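Local coordinates for Cgl0159-like domain-containing protein (Corynebacterium glutamicum, PDB 3FOK), which is of unknown function but folds as a TIM barrel and belongs to the Cgl0159-like family, at residues A[31-36]-A[103-108]; A[45-50]-A[83-88]; A[3-8]-A[76-81]. One frame throughout, in Å; residues are numbered along the deposited sequence.

How the contacts relate
The three contacts lie in and around the first beta-alpha-beta unit of the TIM barrel: strand 44-48, helix 69-81 and strand 87-90. Segments 3-8, 31-36 and 45-50 come first along the chain; 76-81, 83-88 and 103-108 then return to contacts 3, 2 and 1. Contact 2, in the barrel wall, has its centre about 12 Å from that of contact 1 and about 14 Å from that of contact 3; contacts 1 and 3 lie about 17 Å apart. Lys107 of contact 1 links all three, its NZ bonded to Val85 O and Leu80 O. Contacts 1 and 3 attach residues before the first strand to the turn leading into strand 108-112 and to helix 69-81.

Contact 1: residues A[31-36]-A[103-108]; sequences QRRKRE and LLDDKI
At the end of the TIM barrel where its strands begin, the loop leading to strand 44-48 clasps a type II beta turn, Leu104 to Lys107, that leads into strand 108-112. Two main-chain sites of Arg33 set the alignment. Its N-H points almost straight (174°) at Asp105 OD1, which answers with its anti lone pair at 3.1 Å from Arg33 N. Its carbonyl O receives Asp106 N at 2.6 Å, the N-H lying above the carbonyl plane. Arg32 grips the turn from its two ends. With CG anti to the backbone N (chi1 179°), its chain runs along the Leu104 carbonyl and then bends at chi3, so that NH1, at the edge of the guanidinium, faces two acceptors in its plane. NH1 meets Leu104 O nearly along the C=O axis at 3.2 Å, and Lys107 O, from above that carbonyl's plane, at 2.9 Å. NH2 makes a salt bridge to Asp143 and a hydrogen bond to Gly141 O, so bonds on NH1 and NH2 fix the rotation of the group. Arg33 sends its side chain over the turn, lying alongside Asp106 and pointing the same way. NH2 makes a salt bridge to Asp106 OD1 at 2.7 Å, but the guanidinium and carboxylate planes stand 80° apart; OD2 instead hangs over one guanidinium face, so this is no flat two-pronged pair. Arg35 takes the crowded chi1 position, CG between the backbone N and the carbonyl carbon, which brings CD against Asp106 O. Its guanidinium is pinned by NE to the carbonyl O of Glu36 and by an NH1 salt bridge to Asp86; the Ile108 side chain crosses that of Arg35 at about a right angle, CG1 over one guanidinium face toward its rim and CD1 3.6 Å from Arg35 NE.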
loop_
_atom_site.group_PDB
_atom_site.type_symbol
_atom_site.label_atom_id
_atom_site.label_comp_id
_atom_site.label_asym_id
_atom_site.label_seq_id
_atom_site.Cartn_x
_atom_site.Cartn_y
_atom_site.Cartn_z
ATOM N N GLN A 31 11.200 -1.817 -35.228
ATOM C CA GLN A 31 11.363 -2.071 -36.658
ATOM C C GLN A 31 11.611 -3.556 -36.887
ATOM O O GLN A 31 11.758 -4.023 -38.013
ATOM C CB GLN A 31 12.527 -1.248 -37.205
ATOM C CG GLN A 31 12.160 0.199 -37.466
ATOM C CD GLN A 31 13.369 1.074 -37.708
ATOM O OE1 GLN A 31 14.401 0.610 -38.201
ATOM N NE2 GLN A 31 13.244 2.356 -37.375
ATOM N N ARG A 32 11.645 -4.283 -35.781
ATOM C CA ARG A 32 11.863 -5.721 -35.748
ATOM C C ARG A 32 10.798 -6.479 -36.541
ATOM O O ARG A 32 9.611 -6.170 -36.453
ATOM C CB ARG A 32 11.844 -6.160 -34.281
ATOM C CG ARG A 32 12.031 -7.627 -34.002
ATOM C CD ARG A 32 12.093 -7.836 -32.493
ATOM N NE ARG A 32 10.778 -7.926 -31.866
ATOM C CZ ARG A 32 10.095 -9.060 -31.754
ATOM N NH1 ARG A 32 10.609 -10.186 -32.224
ATOM N NH2 ARG A 32 8.905 -9.073 -31.172
ATOM N N ARG A 33 11.229 -7.467 -37.319
ATOM C CA ARG A 33 10.308 -8.281 -38.104
ATOM C C ARG A 33 9.636 -9.266 -37.164
ATOM O O ARG A 33 10.307 -10.084 -36.531
ATOM C CB ARG A 33 11.066 -9.054 -39.179
ATOM C CG ARG A 33 11.634 -8.188 -40.282
ATOM C CD ARG A 33 10.820 -8.334 -41.557
ATOM N NE ARG A 33 10.702 -9.734 -41.966
ATOM C CZ ARG A 33 11.731 -10.571 -42.087
ATOM N NH1 ARG A 33 12.968 -10.159 -41.827
ATOM N NH2 ARG A 33 11.525 -11.823 -42.473
ATOM N N LYS A 34 8.313 -9.197 -37.071
ATOM C CA LYS A 34 7.582 -10.089 -36.184
ATOM C C LYS A 34 7.070 -11.338 -36.888
ATOM O O LYS A 34 6.999 -11.387 -38.116
ATOM C CB LYS A 34 6.428 -9.332 -35.534
ATOM C CG LYS A 34 6.907 -8.191 -34.653
ATOM C CD LYS A 34 5.779 -7.270 -34.239
ATOM C CE LYS A 34 6.334 -6.045 -33.534
ATOM N NZ LYS A 34 7.365 -5.357 -34.368
ATOM N N ARG A 35 6.729 -12.350 -36.098
ATOM C CA ARG A 35 6.226 -13.609 -36.626
ATOM C C ARG A 35 5.076 -14.121 -35.776
ATOM O O ARG A 35 4.822 -13.611 -34.685
ATOM C CB ARG A 35 7.334 -14.664 -36.645
ATOM C CG ARG A 35 8.079 -14.799 -35.329
ATOM C CD ARG A 35 8.745 -16.157 -35.192
ATOM N NE ARG A 35 7.791 -17.190 -34.797
ATOM C CZ ARG A 35 8.104 -18.471 -34.614
ATOM N NH1 ARG A 35 9.349 -18.890 -34.796
ATOM N NH2 ARG A 35 7.172 -19.334 -34.231
ATOM N N GLU A 36 4.377 -15.129 -36.289
ATOM C CA GLU A 36 3.271 -15.732 -35.562
ATOM C C GLU A 36 3.875 -16.454 -34.365
ATOM O O GLU A 36 5.026 -16.895 -34.417
ATOM C CB GLU A 36 2.536 -16.742 -36.444
ATOM C CG GLU A 36 1.715 -16.140 -37.577
ATOM C CD GLU A 36 0.423 -15.507 -37.090
ATOM O OE1 GLU A 36 -0.324 -16.177 -36.340
ATOM O OE2 GLU A 36 0.149 -14.347 -37.463
ATOM N N LEU A 103 19.469 -8.952 -33.737
ATOM C CA LEU A 103 19.375 -10.410 -33.793
ATOM C C LEU A 103 17.984 -10.968 -33.476
ATOM O O LEU A 103 17.830 -12.174 -33.290
ATOM C CB LEU A 103 20.376 -11.030 -32.815
ATOM C CG LEU A 103 21.812 -10.504 -32.863
ATOM C CD1 LEU A 103 22.621 -11.151 -31.751
ATOM C CD2 LEU A 103 22.427 -10.797 -34.221
ATOM N N LEU A 104 16.971 -10.108 -33.428
ATOM C CA LEU A 104 15.628 -10.563 -33.086
ATOM C C LEU A 104 14.556 -10.509 -34.176
ATOM O O LEU A 104 13.367 -10.418 -33.865
ATOM C CB LEU A 104 15.135 -9.806 -31.844
ATOM C CG LEU A 104 15.592 -10.312 -30.468
ATOM C CD1 LEU A 104 17.023 -10.801 -30.514
ATOM C CD2 LEU A 104 15.433 -9.195 -29.446
ATOM N N ASP A 105 14.959 -10.566 -35.443
ATOM C CA ASP A 105 13.990 -10.552 -36.535
ATOM C C ASP A 105 13.403 -11.947 -36.678
ATOM O O ASP A 105 14.140 -12.931 -36.693
ATOM C CB ASP A 105 14.649 -10.162 -37.861
ATOM C CG ASP A 105 15.091 -8.717 -37.893
ATOM O OD1 ASP A 105 14.271 -7.839 -37.557
ATOM O OD2 ASP A 105 16.254 -8.460 -38.271
ATOM N N ASP A 106 12.080 -12.032 -36.783
ATOM C CA ASP A 106 11.405 -13.318 -36.934
ATOM C C ASP A 106 11.609 -14.235 -35.739
ATOM O O ASP A 106 11.587 -15.457 -35.874
ATOM C CB ASP A 106 11.896 -14.033 -38.194
ATOM C CG ASP A 106 11.347 -13.418 -39.465
ATOM O OD1 ASP A 106 11.899 -13.715 -40.548
ATOM O OD2 ASP A 106 10.360 -12.651 -39.387
ATOM N N LYS A 107 11.815 -13.651 -34.568
ATOM C CA LYS A 107 12.007 -14.452 -33.372
ATOM C C LYS A 107 10.932 -14.117 -32.352
ATOM O O LYS A 107 10.265 -13.087 -32.447
ATOM C CB LYS A 107 13.396 -14.200 -32.771
ATOM C CG LYS A 107 14.559 -14.623 -33.672
ATOM C CD LYS A 107 14.663 -16.137 -33.818
ATOM C CE LYS A 107 15.842 -16.519 -34.705
ATOM N NZ LYS A 107 16.078 -17.992 -34.757
ATOM N N ILE A 108 10.765 -15.009 -31.385
ATOM C CA ILE A 108 9.788 -14.827 -30.330
ATOM C C ILE A 108 10.502 -14.269 -29.112
ATOM O O ILE A 108 11.468 -14.856 -28.629
ATOM C CB ILE A 108 9.129 -16.167 -29.958
ATOM C CG1 ILE A 108 8.261 -16.651 -31.120
ATOM C CG2 ILE A 108 8.305 -16.015 -28.680
ATOM C CD1 ILE A 108 7.201 -15.652 -31.545
#

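Contact 2: residues A[45-50]-A[83-88]; sequences FIVAAD and PGVDGV
Parallel strands 44-48 and 87-90, the first two of the TIM barrel, pair here as Ile46 with Gly87 and Val47 with Val88, joined through helix 69-81 in a beta-alpha-beta crossover. Val47 N donates to Gly87 O at 3.0 Å, a nearly straight bond (165°). Just before the pairing becomes regular, Phe45 O takes Asp86 N, in its carbonyl plane, at 2.9 Å and also, weakly, Gly87 N. Phe45 points its side chain outward, CG anti to the backbone N (chi1 172°), alongside Val85. Its CB lies 3.6 Å from Gly84 O, with Asp86 OD2 also close by. The same carbonyl then follows the ring to CD2, where Gly84 O sits at the ring edge, in plane, 3.4 Å away. Farther out, CE2 presses on Val85 CG1 at 3.4 Å, and Ala291, Ala292 and Val295 of helix 284-295 pack on the ring as well. Val47 faces the same outer layer, against helix 69-81. Ile46, on the inner face, lays CG2 over the Val88 carbonyl carbon, opposite the side-chain-less Gly87. Val88 CG2 rests on Val47 O at 3.3 Å. Asp86 folds its carboxylate back, with OD2 near enough to accept from Phe45 N, though the position of OD2 is less certain; OD1 makes a salt bridge to Arg35. The carboxylate therefore appears to serve both a buried main-chain N-H and an arginine, and the nearby positive charge would be expected to favour its ionised form.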
loop_
_atom_site.group_PDB
_atom_site.type_symbol
_atom_site.label_atom_id
_atom_site.label_comp_id
_atom_site.label_asym_id
_atom_site.label_seq_id
_atom_site.Cartn_x
_atom_site.Cartn_y
_atom_site.Cartn_z
ATOM N N PHE A 45 10.323 -23.434 -29.380
ATOM C CA PHE A 45 11.616 -23.674 -28.740
ATOM C C PHE A 45 12.235 -22.325 -28.407
ATOM O O PHE A 45 12.587 -21.552 -29.300
ATOM C CB PHE A 45 12.537 -24.480 -29.664
ATOM C CG PHE A 45 13.955 -24.613 -29.165
ATOM C CD1 PHE A 45 14.234 -24.687 -27.801
ATOM C CD2 PHE A 45 15.013 -24.690 -30.065
ATOM C CE1 PHE A 45 15.547 -24.837 -27.345
ATOM C CE2 PHE A 45 16.321 -24.841 -29.623
ATOM C CZ PHE A 45 16.590 -24.914 -28.258
ATOM N N ILE A 46 12.361 -22.050 -27.113
ATOM C CA ILE A 46 12.894 -20.782 -26.642
ATOM C C ILE A 46 14.094 -20.942 -25.713
ATOM O O ILE A 46 14.087 -21.787 -24.815
ATOM C CB ILE A 46 11.778 -19.997 -25.923
ATOM C CG1 ILE A 46 10.734 -19.564 -26.954
ATOM C CG2 ILE A 46 12.356 -18.800 -25.174
ATOM C CD1 ILE A 46 9.495 -18.950 -26.359
ATOM N N VAL A 47 15.124 -20.129 -25.936
ATOM C CA VAL A 47 16.317 -20.183 -25.106
ATOM C C VAL A 47 16.221 -19.109 -24.023
ATOM O O VAL A 47 15.976 -17.939 -24.314
ATOM C CB VAL A 47 17.593 -19.965 -25.940
ATOM C CG1 VAL A 47 18.800 -20.425 -25.145
ATOM C CG2 VAL A 47 17.498 -20.726 -27.255
ATOM N N ALA A 48 16.421 -19.517 -22.775
ATOM C CA ALA A 48 16.314 -18.618 -21.630
ATOM C C ALA A 48 17.629 -18.077 -21.077
ATOM O O ALA A 48 18.628 -18.796 -20.985
ATOM C CB ALA A 48 15.548 -19.317 -20.518
ATOM N N ALA A 49 17.608 -16.809 -20.679
ATOM C CA ALA A 49 18.782 -16.152 -20.120
ATOM C C ALA A 49 18.399 -15.027 -19.162
ATOM O O ALA A 49 19.008 -13.961 -19.172
ATOM C CB ALA A 49 19.660 -15.607 -21.243
ATOM N N ASP A 50 17.398 -15.263 -18.322
ATOM C CA ASP A 50 16.967 -14.242 -17.369
ATOM C C ASP A 50 17.484 -14.512 -15.955
ATOM O O ASP A 50 17.035 -13.881 -14.993
ATOM C CB ASP A 50 15.433 -14.131 -17.338
ATOM C CG ASP A 50 14.758 -15.404 -16.866
ATOM O OD1 ASP A 50 13.609 -15.320 -16.389
ATOM O OD2 ASP A 50 15.365 -16.488 -16.982
ATOM N N PRO A 83 19.050 -23.085 -36.809
ATOM C CA PRO A 83 17.672 -23.289 -37.256
ATOM C C PRO A 83 16.904 -24.042 -36.177
ATOM O O PRO A 83 17.465 -24.909 -35.500
ATOM C CB PRO A 83 17.843 -24.106 -38.536
ATOM C CG PRO A 83 19.089 -24.895 -38.259
ATOM C CD PRO A 83 19.992 -23.850 -37.644
ATOM N N GLY A 84 15.632 -23.700 -36.002
ATOM C CA GLY A 84 14.837 -24.377 -34.995
ATOM C C GLY A 84 14.559 -23.559 -33.747
ATOM O O GLY A 84 13.605 -23.850 -33.026
ATOM N N VAL A 85 15.381 -22.549 -33.471
ATOM C CA VAL A 85 15.161 -21.719 -32.287
ATOM C C VAL A 85 14.190 -20.586 -32.621
ATOM O O VAL A 85 14.509 -19.669 -33.378
ATOM C CB VAL A 85 16.492 -21.135 -31.730
ATOM C CG1 VAL A 85 17.469 -22.259 -31.452
ATOM C CG2 VAL A 85 17.089 -20.140 -32.708
ATOM N N ASP A 86 12.998 -20.666 -32.046
ATOM C CA ASP A 86 11.958 -19.680 -32.293
ATOM C C ASP A 86 12.116 -18.368 -31.547
ATOM O O ASP A 86 11.609 -17.340 -31.991
ATOM C CB ASP A 86 10.597 -20.292 -31.965
ATOM C CG ASP A 86 10.322 -21.542 -32.771
ATOM O OD1 ASP A 86 10.102 -21.424 -33.996
ATOM O OD2 ASP A 86 10.339 -22.640 -32.178
ATOM N N GLY A 87 12.806 -18.389 -30.414
ATOM C CA GLY A 87 12.960 -17.154 -29.674
ATOM C C GLY A 87 13.807 -17.208 -28.420
ATOM O O GLY A 87 14.477 -18.202 -28.127
ATOM N N VAL A 88 13.748 -16.121 -27.663
ATOM C CA VAL A 88 14.523 -15.992 -26.441
ATOM C C VAL A 88 13.718 -15.389 -25.293
ATOM O O VAL A 88 12.801 -14.598 -25.507
ATOM C CB VAL A 88 15.774 -15.115 -26.702
ATOM C CG1 VAL A 88 15.359 -13.814 -27.376
ATOM C CG2 VAL A 88 16.500 -14.826 -25.404
#

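Contact 3: residues A[3-8]-A[76-81]; sequences PPIISP and MAIALS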
loop_
_atom_site.group_PDB
_atom_site.type_symbol
_atom_site.label_atom_id
_atom_site.label_comp_id
_atom_site.label_asym_id
_atom_site.label_seq_id
_atom_site.Cartn_x
_atom_site.Cartn_y
_atom_site.Cartn_z
ATOM N N PRO A 3 33.708 -18.948 -36.025
ATOM C CA PRO A 3 33.628 -17.484 -36.224
ATOM C C PRO A 3 32.493 -16.932 -35.366
ATOM O O PRO A 3 31.357 -17.409 -35.441
ATOM C CB PRO A 3 33.347 -17.263 -37.698
ATOM C CG PRO A 3 32.521 -18.501 -38.017
ATOM C CD PRO A 3 33.193 -19.642 -37.219
ATOM N N PRO A 4 32.783 -15.913 -34.543
ATOM C CA PRO A 4 31.781 -15.298 -33.666
ATOM C C PRO A 4 30.636 -14.632 -34.419
ATOM O O PRO A 4 30.833 -14.070 -35.497
ATOM C CB PRO A 4 32.603 -14.294 -32.869
ATOM C CG PRO A 4 33.621 -13.853 -33.873
ATOM C CD PRO A 4 34.055 -15.171 -34.478
ATOM N N ILE A 5 29.439 -14.700 -33.848
ATOM C CA ILE A 5 28.275 -14.085 -34.466
ATOM C C ILE A 5 28.321 -12.575 -34.239
ATOM O O ILE A 5 27.843 -11.802 -35.068
ATOM C CB ILE A 5 26.965 -14.643 -33.875
ATOM C CG1 ILE A 5 26.877 -16.153 -34.120
ATOM C CG2 ILE A 5 25.766 -13.942 -34.509
ATOM C CD1 ILE A 5 26.626 -16.547 -35.568
ATOM N N ILE A 6 28.905 -12.154 -33.121
ATOM C CA ILE A 6 29.002 -10.728 -32.817
ATOM C C ILE A 6 30.447 -10.246 -32.830
ATOM O O ILE A 6 31.234 -10.579 -31.945
ATOM C CB ILE A 6 28.399 -10.394 -31.440
ATOM C CG1 ILE A 6 26.979 -10.950 -31.341
ATOM C CG2 ILE A 6 28.376 -8.883 -31.243
ATOM C CD1 ILE A 6 26.303 -10.688 -30.009
ATOM N N SER A 7 30.789 -9.457 -33.840
ATOM C CA SER A 7 32.140 -8.923 -33.972
ATOM C C SER A 7 32.388 -7.841 -32.936
ATOM O O SER A 7 31.467 -7.129 -32.537
ATOM C CB SER A 7 32.338 -8.320 -35.361
ATOM O OG SER A 7 31.558 -7.144 -35.518
ATOM N N PRO A 8 33.640 -7.705 -32.479
ATOM C CA PRO A 8 33.941 -6.673 -31.486
ATOM C C PRO A 8 33.522 -5.290 -31.986
ATOM O O PRO A 8 33.372 -4.352 -31.199
ATOM C CB PRO A 8 35.454 -6.814 -31.280
ATOM C CG PRO A 8 35.932 -7.515 -32.529
ATOM C CD PRO A 8 34.835 -8.503 -32.791
HETATM N N MSE A 76 24.240 -16.529 -26.825
HETATM C CA MSE A 76 22.842 -16.326 -27.185
HETATM C C MSE A 76 22.724 -16.162 -28.697
HETATM O O MSE A 76 21.857 -16.765 -29.334
HETATM C CB MSE A 76 22.281 -15.077 -26.488
HETATM C CG MSE A 76 21.191 -15.361 -25.460
HETATM SE SE MSE A 76 19.644 -16.248 -26.208
HETATM C CE MSE A 76 20.321 -18.044 -26.182
ATOM N N ALA A 77 23.605 -15.342 -29.265
ATOM C CA ALA A 77 23.612 -15.091 -30.701
ATOM C C ALA A 77 23.762 -16.403 -31.461
ATOM O O ALA A 77 23.108 -16.617 -32.483
ATOM C CB ALA A 77 24.747 -14.149 -31.058
ATOM N N ILE A 78 24.626 -17.280 -30.956
ATOM C CA ILE A 78 24.850 -18.573 -31.587
ATOM C C ILE A 78 23.557 -19.379 -31.571
ATOM O O ILE A 78 23.112 -19.879 -32.606
ATOM C CB ILE A 78 25.951 -19.369 -30.851
ATOM C CG1 ILE A 78 27.304 -18.680 -31.046
ATOM C CG2 ILE A 78 25.996 -20.802 -31.365
ATOM C CD1 ILE A 78 28.443 -19.340 -30.296
ATOM N N ALA A 79 22.959 -19.501 -30.391
ATOM C CA ALA A 79 21.716 -20.244 -30.240
ATOM C C ALA A 79 20.647 -19.723 -31.201
ATOM O O ALA A 79 19.994 -20.500 -31.892
ATOM C CB ALA A 79 21.221 -20.145 -28.806
ATOM N N LEU A 80 20.482 -18.403 -31.253
ATOM C CA LEU A 80 19.487 -17.785 -32.125
ATOM C C LEU A 80 19.765 -17.971 -33.610
ATOM O O LEU A 80 18.854 -17.864 -34.430
ATOM C CB LEU A 80 19.370 -16.286 -31.830
ATOM C CG LEU A 80 18.752 -15.853 -30.499
ATOM C CD1 LEU A 80 18.716 -14.332 -30.432
ATOM C CD2 LEU A 80 17.344 -16.427 -30.367
ATOM N N SER A 81 21.019 -18.239 -33.962
ATOM C CA SER A 81 21.376 -18.417 -35.365
ATOM C C SER A 81 21.085 -19.830 -35.857
ATOM O O SER A 81 20.953 -20.062 -37.058
ATOM C CB SER A 81 22.857 -18.104 -35.579
ATOM O OG SER A 81 23.673 -19.077 -34.958
#
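Helix 69-81, the helix that follows the first barrel strand, receives the N-terminal arm of the chain on its outward side, just before that arm turns into helix 8-20. Ile5 does most of the touching. Its CB is directed at the helix, and CG1 stands anti to the carbonyl carbon (chi1 -61°), so the two branches divide, CG2 to Ala77 and CG1 to Ile78. Ile5 CG2 comes down on Ala77 CB at 3.6 Å. CG1 crosses obliquely to Ile78, with Ile5 CG1 and Ile78 CG1 4.0 Å apart. Because chi2 is -71°, CD1 bends toward the last turn, where Ile5 CD1 lies 3.9 Å from Ser81 OG. That hydroxyl is already committed: Ser81 OG donates to Ile78 O at 2.5 Å, in the carbonyl plane and on a lone pair, while Ser81 N reaches the same oxygen. Ile6 comes in beside Ile5, resting CG1 on Ala77 CB at 3.9 Å, and Leu103 packs against both Ile6 and Ala77. The arm is anchored separately by Ile6 N on Glu74 OE2, and Ser7, whose OG accepts from Ser10 N, caps the helix that follows. No hydrogen bond joins the two segments, so their contact rests on van der Waals packing and partial burial of apolar groups: the small methyl of Ala77 lets both isoleucines close in, and the Ser81 hydroxyl, its proton spent on Ile78 O, meets Ile5 CD1 simply by packing.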